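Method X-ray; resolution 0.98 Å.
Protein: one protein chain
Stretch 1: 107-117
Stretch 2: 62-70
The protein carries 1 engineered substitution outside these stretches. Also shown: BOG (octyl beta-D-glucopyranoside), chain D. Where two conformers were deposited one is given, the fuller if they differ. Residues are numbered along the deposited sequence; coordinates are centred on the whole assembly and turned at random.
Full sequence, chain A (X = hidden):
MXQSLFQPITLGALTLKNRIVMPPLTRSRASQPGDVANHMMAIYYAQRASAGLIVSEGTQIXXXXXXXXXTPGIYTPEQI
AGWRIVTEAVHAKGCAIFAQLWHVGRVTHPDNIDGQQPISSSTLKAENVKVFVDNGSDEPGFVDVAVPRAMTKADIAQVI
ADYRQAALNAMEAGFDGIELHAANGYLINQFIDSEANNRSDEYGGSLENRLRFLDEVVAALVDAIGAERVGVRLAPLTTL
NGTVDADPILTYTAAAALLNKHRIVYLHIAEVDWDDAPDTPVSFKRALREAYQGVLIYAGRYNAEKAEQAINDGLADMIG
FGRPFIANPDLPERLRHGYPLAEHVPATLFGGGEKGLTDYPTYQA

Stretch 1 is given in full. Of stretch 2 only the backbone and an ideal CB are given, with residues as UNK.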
ATOM      1  N   VAL A 107      13.391   0.877  -5.931  1.00  6.62           N
ATOM      2  CA  VAL A 107      12.569   1.842  -6.682  1.00  6.87           C
ATOM      3  C   VAL A 107      12.675   3.192  -5.995  1.00  7.06           C
ATOM      4  O   VAL A 107      11.794   3.643  -5.276  1.00  7.34           O
ATOM      5  CB  VAL A 107      11.139   1.340  -6.840  1.00  7.14           C
ATOM      6  CG1 VAL A 107      10.353   2.321  -7.677  1.00  7.88           C
ATOM      7  CG2 VAL A 107      11.095  -0.045  -7.447  1.00  7.93           C
ATOM      8  N   THR A 108      13.835   3.816  -6.188  1.00  7.64           N
ATOM      9  CA  THR A 108      14.164   5.098  -5.602  1.00  7.70           C
ATOM     10  C   THR A 108      15.379   5.650  -6.344  1.00  8.88           C
ATOM     11  O   THR A 108      15.905   5.095  -7.298  1.00 10.28           O
ATOM     12  CB  THR A 108      14.365   4.985  -4.100  1.00  7.51           C
ATOM     13  OG1 THR A 108      14.402   6.311  -3.567  1.00  8.34           O
ATOM     14  CG2 THR A 108      15.619   4.212  -3.721  1.00  8.72           C
ATOM     15  N   HIS A 109      15.779   6.811  -5.881  1.00  9.23           N
ATOM     16  CA  HIS A 109      16.932   7.541  -6.379  1.00  9.49           C
ATOM     17  C   HIS A 109      17.698   8.017  -5.159  1.00  8.78           C
ATOM     18  O   HIS A 109      17.046   8.387  -4.169  1.00  9.10           O
ATOM     19  CB  HIS A 109      16.473   8.712  -7.237  1.00 11.07           C
ATOM     20  CG  HIS A 109      17.552   9.436  -7.884  1.00 11.14           C
ATOM     21  ND1 HIS A 109      18.277  10.378  -7.321  1.00 12.28           N
ATOM     22  CD2 HIS A 109      18.037   9.384  -9.142  1.00 13.30           C
ATOM     23  CE1 HIS A 109      19.216  10.867  -8.068  1.00 15.08           C
ATOM     24  NE2 HIS A 109      19.083  10.278  -9.254  1.00 16.24           N
ATOM     25  N   PRO A 110      19.020   8.069  -5.191  1.00  9.51           N
ATOM     26  CA  PRO A 110      19.794   8.571  -4.052  0.58  9.22           C
ATOM     27  C   PRO A 110      19.308   9.883  -3.479  1.00  9.51           C
ATOM     28  O   PRO A 110      19.419  10.114  -2.262  1.00 10.51           O
ATOM     29  CB  PRO A 110      21.243   8.649  -4.629  0.58 11.51           C
ATOM     30  CG  PRO A 110      21.214   7.469  -5.558  0.58 11.04           C
ATOM     31  CD  PRO A 110      19.897   7.582  -6.277  0.58 10.23           C
ATOM     32  N   ASP A 111      18.839  10.789  -4.208  1.00 10.72           N
ATOM     33  CA  ASP A 111      18.342  12.079  -3.798  1.00 11.59           C
ATOM     34  C   ASP A 111      17.206  11.905  -2.782  1.00 11.31           C
ATOM     35  O   ASP A 111      17.011  12.816  -1.988  1.00 13.19           O
ATOM     36  CB  ASP A 111      17.856  12.933  -4.936  1.00 13.10           C
ATOM     37  CG  ASP A 111      18.859  13.492  -5.836  1.00 14.42           C
ATOM     38  OD1 ASP A 111      20.079  13.287  -5.614  1.00 16.12           O
ATOM     39  OD2 ASP A 111      18.489  14.219  -6.827  1.00 23.54           O
ATOM     40  N   ASN A 112      16.472  10.817  -2.802  1.00  9.81           N
ATOM     41  CA  ASN A 112      15.404  10.607  -1.844  1.00  9.67           C
ATOM     42  C   ASN A 112      15.811   9.874  -0.611  1.00  9.24           C
ATOM     43  O   ASN A 112      15.013   9.763   0.307  1.00 10.64           O
ATOM     44  CB  ASN A 112      14.267   9.847  -2.553  1.00  9.00           C
ATOM     45  CG  ASN A 112      13.539  10.658  -3.568  1.00 10.10           C
ATOM     46  OD1 ASN A 112      13.464  11.885  -3.435  1.00 12.77           O
ATOM     47  ND2 ASN A 112      12.944  10.039  -4.565  1.00 10.53           N
ATOM     48  N   ILE A 113      17.047   9.356  -0.570  1.00  9.72           N
ATOM     49  CA  ILE A 113      17.513   8.537   0.519  1.00  9.35           C
ATOM     50  C   ILE A 113      18.891   8.996   1.007  1.00 10.75           C
ATOM     51  O   ILE A 113      19.788   8.235   1.304  1.00 10.87           O
ATOM     52  CB  ILE A 113      17.482   7.041   0.190  1.00  8.86           C
ATOM     53  CG1 ILE A 113      18.314   6.661  -1.038  1.00  8.46           C
ATOM     54  CG2 ILE A 113      16.022   6.570   0.003  1.00  9.14           C
ATOM     55  CD1 ILE A 113      18.502   5.178  -1.200  1.00  9.24           C
ATOM     56  N   ASP A 114      19.002  10.309   1.135  1.00 12.89           N
ATOM     57  CA  ASP A 114      20.187  10.913   1.814  1.00 15.13           C
ATOM     58  C   ASP A 114      21.456  10.574   1.066  1.00 12.51           C
ATOM     59  O   ASP A 114      22.542  10.505   1.672  1.00 14.93           O
ATOM     60  CB  ASP A 114      20.253  10.475   3.303  1.00 18.18           C
ATOM     61  CG  ASP A 114      19.126  10.897   4.209  1.00 21.92           C
ATOM     62  OD1 ASP A 114      18.559  11.998   3.943  1.00 29.46           O
ATOM     63  OD2 ASP A 114      18.798  10.187   5.212  1.00 29.41           O
ATOM     64  N   GLY A 115      21.375  10.394  -0.241  1.00 11.84           N
ATOM     65  CA  GLY A 115      22.549  10.118  -1.072  1.00 12.31           C
ATOM     66  C   GLY A 115      22.975   8.653  -1.065  1.00 10.73           C
ATOM     67  O   GLY A 115      23.966   8.325  -1.726  1.00 12.03           O
ATOM     68  N   GLN A 116      22.292   7.825  -0.332  1.00  9.85           N
ATOM     69  CA  GLN A 116      22.645   6.417  -0.222  0.62  9.19           C
ATOM     70  C   GLN A 116      22.309   5.693  -1.497  1.00  8.74           C
ATOM     71  O   GLN A 116      21.415   6.056  -2.236  1.00  9.31           O
ATOM     72  CB  GLN A 116      21.891   5.754   0.908  0.62 10.19           C
ATOM     73  CG  GLN A 116      22.453   6.013   2.309  0.62 10.95           C
ATOM     74  CD  GLN A 116      23.809   5.418   2.462  0.62 11.17           C
ATOM     75  OE1 GLN A 116      24.047   4.199   2.398  0.62 12.32           O
ATOM     76  NE2 GLN A 116      24.816   6.287   2.602  0.62 11.22           N
ATOM     77  N   GLN A 117      23.020   4.576  -1.749  1.00  8.96           N
ATOM     78  CA  GLN A 117      22.652   3.674  -2.792  1.00  8.11           C
ATOM     79  C   GLN A 117      21.430   2.890  -2.344  1.00  7.70           C
ATOM     80  O   GLN A 117      21.328   2.436  -1.210  1.00  8.66           O
ATOM     81  CB  GLN A 117      23.813   2.724  -3.044  1.00  8.77           C
ATOM     82  CG  GLN A 117      23.548   1.780  -4.197  1.00  8.67           C
ATOM     83  CD  GLN A 117      24.756   0.961  -4.588  1.00  8.48           C
ATOM     84  OE1 GLN A 117      25.751   0.867  -3.856  1.00  8.62           O
ATOM     85  NE2 GLN A 117      24.657   0.333  -5.731  1.00 10.17           N
ATOM     86  N   UNK A  62      11.883   4.241   7.305  1.00  6.00           N
ATOM     87  CA  UNK A  62      13.220   4.706   7.634  1.00  6.59           C
ATOM     88  C   UNK A  62      13.633   5.694   6.554  1.00  6.88           C
ATOM     89  O   UNK A  62      12.981   5.785   5.489  1.00  7.12           O
ATOM     90  CB  UNK A  62      14.212   3.546   7.744  1.00  6.59           C
ATOM     91  N   UNK A  63      14.738   6.414   6.751  1.00  8.17           N
ATOM     92  CA  UNK A  63      15.198   7.323   5.708  1.00  8.83           C
ATOM     93  C   UNK A  63      15.510   6.673   4.382  1.00  8.78           C
ATOM     94  O   UNK A  63      15.374   7.311   3.336  1.00 11.32           O
ATOM     95  CB  UNK A  63      16.447   8.060   6.195  1.00  8.83           C
ATOM     96  N   UNK A  64      15.995   5.424   4.391  1.00  7.92           N
ATOM     97  CA  UNK A  64      16.417   4.762   3.171  1.00  8.30           C
ATOM     98  C   UNK A  64      15.343   3.873   2.547  1.00  7.46           C
ATOM     99  O   UNK A  64      15.572   3.224   1.559  1.00  8.53           O
ATOM    100  CB  UNK A  64      17.665   3.925   3.457  1.00  8.30           C
ATOM    101  N   UNK A  65      14.125   3.977   3.123  1.00  6.81           N
ATOM    102  CA  UNK A  65      12.960   3.248   2.657  1.00  6.17           C
ATOM    103  C   UNK A  65      12.090   4.078   1.666  1.00  6.28           C
ATOM    104  O   UNK A  65      11.127   3.544   1.128  1.00  6.48           O
ATOM    105  CB  UNK A  65      12.121   2.821   3.863  1.00  6.17           C
ATOM    106  N   UNK A  66      12.417   5.341   1.490  1.00  6.50           N
ATOM    107  CA  UNK A  66      11.665   6.322   0.707  1.00  6.40           C
ATOM    108  C   UNK A  66      11.991   6.239  -0.768  1.00  6.76           C
ATOM    109  O   UNK A  66      13.180   6.115  -1.133  1.00  7.55           O
ATOM    110  CB  UNK A  66      11.946   7.737   1.216  1.00  6.40           C
ATOM    111  N   UNK A  67      10.957   6.337  -1.616  1.00  6.57           N
ATOM    112  CA  UNK A  67      11.095   6.304  -3.047  1.00  6.88           C
ATOM    113  C   UNK A  67      10.813   7.564  -3.810  1.00  7.23           C
ATOM    114  O   UNK A  67      11.248   7.694  -4.948  1.00  8.45           O
ATOM    115  CB  UNK A  67      10.177   5.208  -3.593  1.00  6.88           C
ATOM    116  N   UNK A  68      10.023   8.461  -3.207  1.00  7.08           N
ATOM    117  CA  UNK A  68       9.431   9.590  -3.887  1.00  7.27           C
ATOM    118  C   UNK A  68       9.530  10.796  -3.003  1.00  7.39           C
ATOM    119  O   UNK A  68       9.389  10.701  -1.786  1.00  7.37           O
ATOM    120  CB  UNK A  68       7.976   9.312  -4.271  1.00  7.27           C
ATOM    121  N   UNK A  69       9.684  11.978  -3.624  1.00  8.35           N
ATOM    122  CA  UNK A  69       9.777  13.189  -2.839  1.00  8.29           C
ATOM    123  C   UNK A  69       8.509  13.385  -2.002  1.00  7.39           C
ATOM    124  O   UNK A  69       7.393  13.143  -2.430  1.00  7.68           O
ATOM    125  CB  UNK A  69      10.014  14.395  -3.750  1.00  8.29           C
ATOM    126  N   UNK A  70       8.726  13.889  -0.791  1.00  7.50           N
ATOM    127  CA  UNK A  70       7.675  14.484   0.043  1.00  7.44           C
ATOM    128  C   UNK A  70       6.652  13.455   0.528  1.00  6.55           C
ATOM    129  O   UNK A  70       5.533  13.840   0.894  1.00  7.18           O
ATOM    130  CB  UNK A  70       6.957  15.587  -0.737  1.00  7.44           C
TER
HETATM  131  C1  BOG D 502       3.776   6.174  -8.561  0.51 11.00           C
HETATM  132  O1  BOG D 502       3.383   7.068  -9.566  0.51 11.58           O
HETATM  133  C2  BOG D 502       3.385   6.644  -7.195  0.51 11.22           C
HETATM  134  O2  BOG D 502       4.060   7.831  -6.840  0.51 12.62           O
HETATM  135  C3  BOG D 502       3.714   5.614  -6.102  0.51 10.34           C
HETATM  136  O3  BOG D 502       3.128   5.988  -4.886  0.51 11.87           O
HETATM  137  C4  BOG D 502       3.066   4.282  -6.506  0.51  9.40           C
HETATM  138  O4  BOG D 502       3.418   3.318  -5.571  0.51 10.28           O
HETATM  139  C5  BOG D 502       3.453   3.858  -7.918  0.51  9.95           C
HETATM  140  O5  BOG D 502       3.057   4.912  -8.773  0.51  8.52           O
HETATM  141  C6  BOG D 502       2.780   2.573  -8.328  0.51  9.65           C
HETATM  142  O6  BOG D 502       3.300   2.261  -9.608  0.51  8.16           O
HETATM  143  C1' BOG D 502       4.158   7.014 -10.740  0.51 15.15           C
HETATM  144  C2' BOG D 502       3.853   8.101 -11.767  0.51 23.21           C
HETATM  145  C3' BOG D 502       2.393   8.297 -12.039  0.51 30.21           C
HETATM  146  C4' BOG D 502       1.918   9.047 -13.279  0.51 33.03           C
HETATM  147  C5' BOG D 502       1.096  10.250 -12.807  0.51 33.45           C
HETATM  148  C6' BOG D 502       1.836  11.556 -13.100  0.51 31.53           C
HETATM  149  C7' BOG D 502       1.011  12.754 -12.594  0.51 28.70           C
HETATM  150  C8' BOG D 502       1.491  13.960 -13.392  0.51 33.30           C

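Position 62 lies out of reach of stretch 1. Nothing of that stretch comes within 5.5 Å of the ideal CB, so many side chains would fit. The residue is Ser-62. Its backbone O accepts a hydrogen bond from the N of residue 65 at 3.2 Å, which closes a tight bend.

At position 63 CA-to-CB points sideways. The ideal CB sits 3.3 Å from Asp-114 OD2, so a carboxylate is at hand. A small polar side chain could use it, and a compact one could lie beside it. Phi of -59° also permits proline. The residue is Pro-63, which cannot donate to the carboxylate. Its CB packs 3.4 Å from Asp-114 OD2. Its backbone O meets Ile-113 CG2 at 3.5 Å. Water 1 donates to Pro-63 O at 2.8 Å and, weakly, to Asn-112 O at 3.3 Å, so it links two carbonyls that cannot bond to each other.

Position 64 also points sideways. The ideal CB is 4.5 Å from Ile-113 CB and 5.3 Å from Gln-116 CB. Stretch 1 offers mainly aliphatic surface here, which suits valine, threonine or another side chain with a methyl group. The residue is Thr-64, chi1 in the p well. Its CG2 lies 4.0 Å from Gln-116 CG and 4.4 Å from Ile-113 CB.

Position 65 points away, and stretch 1 sets no demand. The residue is Ala-65.

At position 66 CA-to-CB points sideways. The ideal CB is 3.8 Å from Asn-112 O and 4.4 Å from Ile-113 CG2. A carbonyl beside a methyl suits a long side chain with an apolar stem and a donor at its end; lysine, arginine or glutamine would do. The residue is Lys-66, with all four chi angles t. The extended stem passes Asn-112 O, with CD at 3.4 Å. Water 2 accepts from Lys-66 NZ at 2.9 Å and donates to Asn-112 O at 3.1 Å. The backbone also contributes: Thr-108 OG1 donates to Lys-66 O at 2.7 Å.

Position 67 leaves little choice. An ideal CB would stand 2.8 Å from Val-107 O, which is a clash. Phi/psi of -111/-23 does not itself require glycine; the neighbouring carbonyl does the excluding. The residue is Gly-67. Its CA approaches Thr-108 OG1 to 3.3 Å, and its O accepts a weak hydrogen bond from Asn-112 ND2 at 2.9 Å, with an angle of 123°.

At position 68 CA-to-CB points away, yet a long side chain could turn back to the methyls of Val-107. An aromatic or a long aliphatic would suit. The residue is Tyr-68. Its end comes nearer, with OH 3.6 Å from Val-107 CG1. BOG O2 lies over one ring face, 3.8 Å from Tyr-68 CE2.

Position 69 points sideways, its ideal CB 4.3 Å from Asn-112 OD1. Small side chains would suit. The residue is Ala-69, whose CB makes this loose contact.

Position 70 points away, with stretch 1 beyond reach. The residue is Trp-70.

Stretch 2 62-70: SPTAKGYAW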
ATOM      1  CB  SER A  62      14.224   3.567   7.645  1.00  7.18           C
ATOM      2  OG  SER A  62      14.454   3.141   6.305  1.00  7.86           O
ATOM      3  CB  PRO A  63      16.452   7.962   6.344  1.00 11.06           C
ATOM      4  CG  PRO A  63      16.177   7.908   7.815  1.00 11.38           C
ATOM      5  CD  PRO A  63      15.449   6.603   8.022  1.00  9.91           C
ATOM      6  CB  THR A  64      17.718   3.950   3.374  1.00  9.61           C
ATOM      7  OG1 THR A  64      17.547   3.013   4.407  1.00  9.92           O
ATOM      8  CG2 THR A  64      18.878   4.874   3.729  1.00 12.06           C
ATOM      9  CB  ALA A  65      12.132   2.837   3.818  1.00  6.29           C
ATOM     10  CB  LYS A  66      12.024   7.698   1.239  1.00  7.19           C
ATOM     11  CG  LYS A  66      11.338   8.878   0.618  1.00  7.66           C
ATOM     12  CD  LYS A  66      11.818  10.182   1.265  1.00  8.13           C
ATOM     13  CE  LYS A  66      11.390  11.442   0.584  1.00 10.79           C
ATOM     14  NZ  LYS A  66      11.941  12.600   1.334  1.00 10.40           N
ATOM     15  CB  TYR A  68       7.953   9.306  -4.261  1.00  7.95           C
ATOM     16  CG  TYR A  68       7.812   8.048  -5.078  1.00  7.30           C
ATOM     17  CD1 TYR A  68       7.702   6.809  -4.430  1.00  7.82           C
ATOM     18  CD2 TYR A  68       7.796   8.064  -6.457  1.00  8.05           C
ATOM     19  CE1 TYR A  68       7.628   5.632  -5.139  1.00  7.65           C
ATOM     20  CE2 TYR A  68       7.680   6.888  -7.178  1.00  7.82           C
ATOM     21  CZ  TYR A  68       7.623   5.665  -6.514  1.00  7.20           C
ATOM     22  OH  TYR A  68       7.530   4.477  -7.166  1.00  8.16           O
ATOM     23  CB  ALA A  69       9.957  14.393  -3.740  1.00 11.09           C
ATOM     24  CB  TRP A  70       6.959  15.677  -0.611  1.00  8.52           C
ATOM     25  CG  TRP A  70       7.892  16.620  -1.331  1.00  9.74           C
ATOM     26  CD1 TRP A  70       9.017  17.224  -0.797  1.00 11.48           C
ATOM     27  CD2 TRP A  70       7.787  17.034  -2.682  1.00 10.36           C
ATOM     28  NE1 TRP A  70       9.593  18.005  -1.753  1.00 12.64           N
ATOM     29  CE2 TRP A  70       8.868  17.901  -2.932  1.00 12.05           C
ATOM     30  CE3 TRP A  70       6.889  16.744  -3.698  1.00 13.38           C
ATOM     31  CZ2 TRP A  70       9.044  18.471  -4.176  1.00 16.02           C
ATOM     32  CZ3 TRP A  70       7.058  17.305  -4.931  1.00 17.35           C
ATOM     33  CH2 TRP A  70       8.135  18.164  -5.167  1.00 16.19           C
TER
HETATM   34  O   HOH W   1      14.485   9.980   3.584  1.00 14.96           O
HETATM   35  O   HOH W   2      14.699  12.351   2.008  1.00 18.18           O
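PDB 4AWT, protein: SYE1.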